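Local coordinates for protein SVS_variant_AS1 (Streptomyces sp. CWA1, PDB 6TJA) that is an engineered ancestral spiroviolene synthase variant, a class I terpene cyclase that probably turns a linear isoprenoid diphosphate into a polycyclic diterpene, at residues Leu10-Glu18 and Thr266-Leu277. Residues are numbered along the deposited sequence; the frame is centred on the assembly and turned at random.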
# COMPACT_ATOMS: atom_id res chain seq x y z
N LEU A 10 30.32 9.86 -18.50
CA LEU A 10 28.85 9.70 -18.40
C LEU A 10 28.25 9.61 -19.81
O LEU A 10 28.15 10.62 -20.50
CB LEU A 10 28.28 10.91 -17.63
CG LEU A 10 28.79 12.30 -18.04
CD1 LEU A 10 27.70 13.37 -17.90
CD2 LEU A 10 30.02 12.73 -17.25
N PRO A 11 27.81 8.42 -20.29
CA PRO A 11 27.26 8.31 -21.64
C PRO A 11 25.94 9.06 -21.75
O PRO A 11 25.23 9.22 -20.75
CB PRO A 11 27.11 6.79 -21.85
CG PRO A 11 26.96 6.22 -20.45
CD PRO A 11 27.74 7.15 -19.54
N PRO A 12 25.54 9.58 -22.94
CA PRO A 12 24.26 10.28 -23.07
C PRO A 12 23.11 9.26 -22.92
O PRO A 12 23.33 8.09 -23.11
CB PRO A 12 24.32 10.94 -24.46
CG PRO A 12 25.30 10.08 -25.25
CD PRO A 12 26.23 9.44 -24.23
N ILE A 13 21.93 9.74 -22.53
CA ILE A 13 20.74 8.91 -22.20
C ILE A 13 20.05 8.46 -23.50
O ILE A 13 19.82 9.35 -24.37
CB ILE A 13 19.78 9.71 -21.30
CG1 ILE A 13 20.51 10.21 -20.05
CG2 ILE A 13 18.55 8.87 -20.94
CD1 ILE A 13 19.70 11.18 -19.21
N TYR A 14 19.76 7.16 -23.64
CA TYR A 14 18.84 6.58 -24.66
C TYR A 14 17.40 6.92 -24.23
O TYR A 14 16.96 6.46 -23.18
CB TYR A 14 19.02 5.06 -24.81
CG TYR A 14 18.17 4.45 -25.90
CD1 TYR A 14 18.29 4.91 -27.20
CD2 TYR A 14 17.21 3.48 -25.64
CE1 TYR A 14 17.50 4.40 -28.22
CE2 TYR A 14 16.40 2.97 -26.66
CZ TYR A 14 16.55 3.43 -27.95
OH TYR A 14 15.80 2.97 -29.01
N CYS A 15 16.70 7.78 -24.95
CA CYS A 15 15.30 8.13 -24.61
C CYS A 15 14.55 8.64 -25.83
O CYS A 15 14.19 9.82 -25.89
CB CYS A 15 15.21 9.17 -23.50
SG CYS A 15 13.61 9.12 -22.66
N PRO A 16 14.25 7.75 -26.75
CA PRO A 16 13.52 8.14 -27.94
C PRO A 16 12.03 8.22 -27.67
O PRO A 16 11.31 7.49 -28.24
CB PRO A 16 13.85 7.03 -28.90
CG PRO A 16 14.04 5.86 -28.03
CD PRO A 16 14.66 6.35 -26.78
N LEU A 17 11.63 9.12 -26.80
CA LEU A 17 10.26 9.30 -26.43
C LEU A 17 9.84 10.75 -26.60
O LEU A 17 10.64 11.63 -26.68
CB LEU A 17 10.07 8.85 -24.99
CG LEU A 17 9.65 7.45 -24.59
CD1 LEU A 17 10.23 6.37 -25.43
CD2 LEU A 17 9.97 7.14 -23.16
N GLU A 18 8.56 10.97 -26.65
CA GLU A 18 7.98 12.28 -26.84
C GLU A 18 8.25 13.28 -25.73
O GLU A 18 7.87 13.10 -24.62
CB GLU A 18 6.47 12.13 -27.02
CG GLU A 18 6.04 11.22 -28.14
CD GLU A 18 6.26 9.76 -27.86
OE1 GLU A 18 5.91 9.28 -26.82
OE2 GLU A 18 6.77 9.09 -28.73
N THR A 266 23.97 1.41 -17.40
CA THR A 266 23.35 2.00 -18.61
C THR A 266 22.77 0.84 -19.43
O THR A 266 21.63 0.99 -19.98
CB THR A 266 24.36 2.87 -19.38
OG1 THR A 266 24.70 3.87 -18.42
CG2 THR A 266 23.80 3.47 -20.66
N LYS A 267 23.50 -0.25 -19.46
CA LYS A 267 23.10 -1.44 -20.15
C LYS A 267 21.79 -2.01 -19.64
O LYS A 267 20.88 -2.19 -20.36
CB LYS A 267 24.19 -2.47 -20.12
CG LYS A 267 25.20 -2.31 -21.22
CD LYS A 267 26.22 -3.42 -21.15
CE LYS A 267 27.57 -2.94 -21.57
NZ LYS A 267 28.14 -3.84 -22.58
N LEU A 268 21.71 -2.26 -18.36
CA LEU A 268 20.51 -2.82 -17.83
C LEU A 268 19.30 -1.87 -17.89
O LEU A 268 18.22 -2.31 -18.09
CB LEU A 268 20.74 -3.46 -16.48
CG LEU A 268 21.15 -2.60 -15.33
CD1 LEU A 268 19.95 -1.89 -14.78
CD2 LEU A 268 21.82 -3.45 -14.28
N ARG A 269 19.52 -0.59 -17.77
CA ARG A 269 18.47 0.46 -17.80
C ARG A 269 17.91 0.50 -19.23
O ARG A 269 16.68 0.49 -19.40
CB ARG A 269 19.05 1.80 -17.31
CG ARG A 269 18.14 3.01 -17.41
CD ARG A 269 18.26 3.62 -18.79
NE ARG A 269 17.50 4.85 -18.97
CZ ARG A 269 17.15 5.33 -20.16
NH1 ARG A 269 17.49 4.67 -21.26
NH2 ARG A 269 16.47 6.45 -20.24
N ASP A 270 18.81 0.47 -20.21
CA ASP A 270 18.45 0.47 -21.64
C ASP A 270 17.68 -0.82 -21.99
O ASP A 270 16.70 -0.75 -22.73
CB ASP A 270 19.71 0.65 -22.49
CG ASP A 270 20.27 2.06 -22.52
OD1 ASP A 270 19.68 2.97 -21.90
OD2 ASP A 270 21.32 2.22 -23.14
N ARG A 271 18.08 -1.96 -21.43
CA ARG A 271 17.36 -3.23 -21.67
C ARG A 271 15.91 -3.05 -21.19
O ARG A 271 14.99 -3.46 -21.91
CB ARG A 271 18.13 -4.38 -21.00
CG ARG A 271 17.36 -5.68 -21.06
CD ARG A 271 17.98 -6.85 -20.33
NE ARG A 271 19.38 -7.10 -20.65
CZ ARG A 271 19.94 -8.31 -20.68
NH1 ARG A 271 19.21 -9.38 -20.53
NH2 ARG A 271 21.22 -8.44 -20.91
N ILE A 272 15.69 -2.43 -20.02
CA ILE A 272 14.33 -2.26 -19.44
C ILE A 272 13.53 -1.29 -20.33
O ILE A 272 12.35 -1.58 -20.59
CB ILE A 272 14.38 -1.81 -17.97
CG1 ILE A 272 15.06 -2.84 -17.08
CG2 ILE A 272 12.99 -1.49 -17.46
CD1 ILE A 272 15.42 -2.32 -15.70
N LEU A 273 14.14 -0.21 -20.82
CA LEU A 273 13.41 0.74 -21.70
C LEU A 273 13.02 0.04 -23.01
O LEU A 273 11.90 0.24 -23.44
CB LEU A 273 14.24 1.99 -21.96
CG LEU A 273 13.52 3.05 -22.78
CD1 LEU A 273 12.15 3.36 -22.19
CD2 LEU A 273 14.37 4.29 -22.85
N LEU A 274 13.88 -0.79 -23.59
CA LEU A 274 13.55 -1.58 -24.81
C LEU A 274 12.36 -2.52 -24.56
O LEU A 274 11.49 -2.63 -25.44
CB LEU A 274 14.78 -2.38 -25.24
CG LEU A 274 15.39 -1.98 -26.58
CD1 LEU A 274 15.56 -0.47 -26.71
CD2 LEU A 274 16.72 -2.67 -26.77
N ARG A 275 12.33 -3.22 -23.43
CA ARG A 275 11.17 -4.08 -23.15
C ARG A 275 9.94 -3.17 -22.98
O ARG A 275 8.90 -3.52 -23.52
CB ARG A 275 11.44 -4.98 -21.95
CG ARG A 275 10.23 -5.82 -21.58
CD ARG A 275 9.68 -6.65 -22.72
NE ARG A 275 8.51 -7.37 -22.26
CZ ARG A 275 7.55 -7.85 -23.05
NH1 ARG A 275 7.61 -7.71 -24.35
NH2 ARG A 275 6.52 -8.46 -22.52
N PHE A 276 10.06 -2.03 -22.36
CA PHE A 276 8.93 -1.14 -22.23
C PHE A 276 8.40 -0.71 -23.61
O PHE A 276 7.25 -0.73 -23.82
CB PHE A 276 9.26 0.06 -21.35
CG PHE A 276 8.28 1.18 -21.46
CD1 PHE A 276 8.33 2.04 -22.50
CD2 PHE A 276 7.32 1.37 -20.51
CE1 PHE A 276 7.42 3.03 -22.63
CE2 PHE A 276 6.42 2.37 -20.62
CZ PHE A 276 6.47 3.20 -21.69
N LEU A 277 9.27 -0.36 -24.53
CA LEU A 277 8.86 0.04 -25.84
C LEU A 277 8.20 -1.10 -26.60
O LEU A 277 7.22 -0.90 -27.27
CB LEU A 277 10.03 0.61 -26.63
CG LEU A 277 10.68 1.84 -26.06
CD1 LEU A 277 12.02 2.06 -26.66
CD2 LEU A 277 9.82 3.06 -26.16
O HOH W 1 20.85 5.74 -21.57
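The Y14 ring rests against L273 and L274 of 266-277. Its CG is anti to the backbone N (chi1 -176°), which lays the ring against the helix, where CE2 comes within 3.5 Å of L274 CD1, the two side chains crossing at about a right angle. L273 CD2 sits obliquely to the same ring, 4.1 Å from Y14 CD2, while P16 CD lies over the centre of one face, 3.6 Å above the ring plane. Farther along, L17 CD1 presses on L277 CD2 at 3.4 Å, a tight fit for two methyls.

The polar edge begins at Y14 O. The end of the R269 guanidinium meets Y14 O with two nitrogens, NH1 at 2.7 Å in the carbonyl plane on a lone pair and NH2 at 3.0 Å, tilted from that plane. NH1 also forms a salt bridge to D270 OD1 (2.8 Å), and a water joins that OD1 to Y14 N, while D270 OD2 bonds S337. A leucine in place of R269 would probably leave Y14 O without either donor and D270 without this charged mate.

The extended N-terminal segment is thus laid along helix 258-283 of the alpha-helical terpene synthase fold. Helix 211-231 supplies D227 as a second salt-bridge partner for R269, through NE, and helix 289-309 packs against L17 and L277 with I302 and R299 respectively.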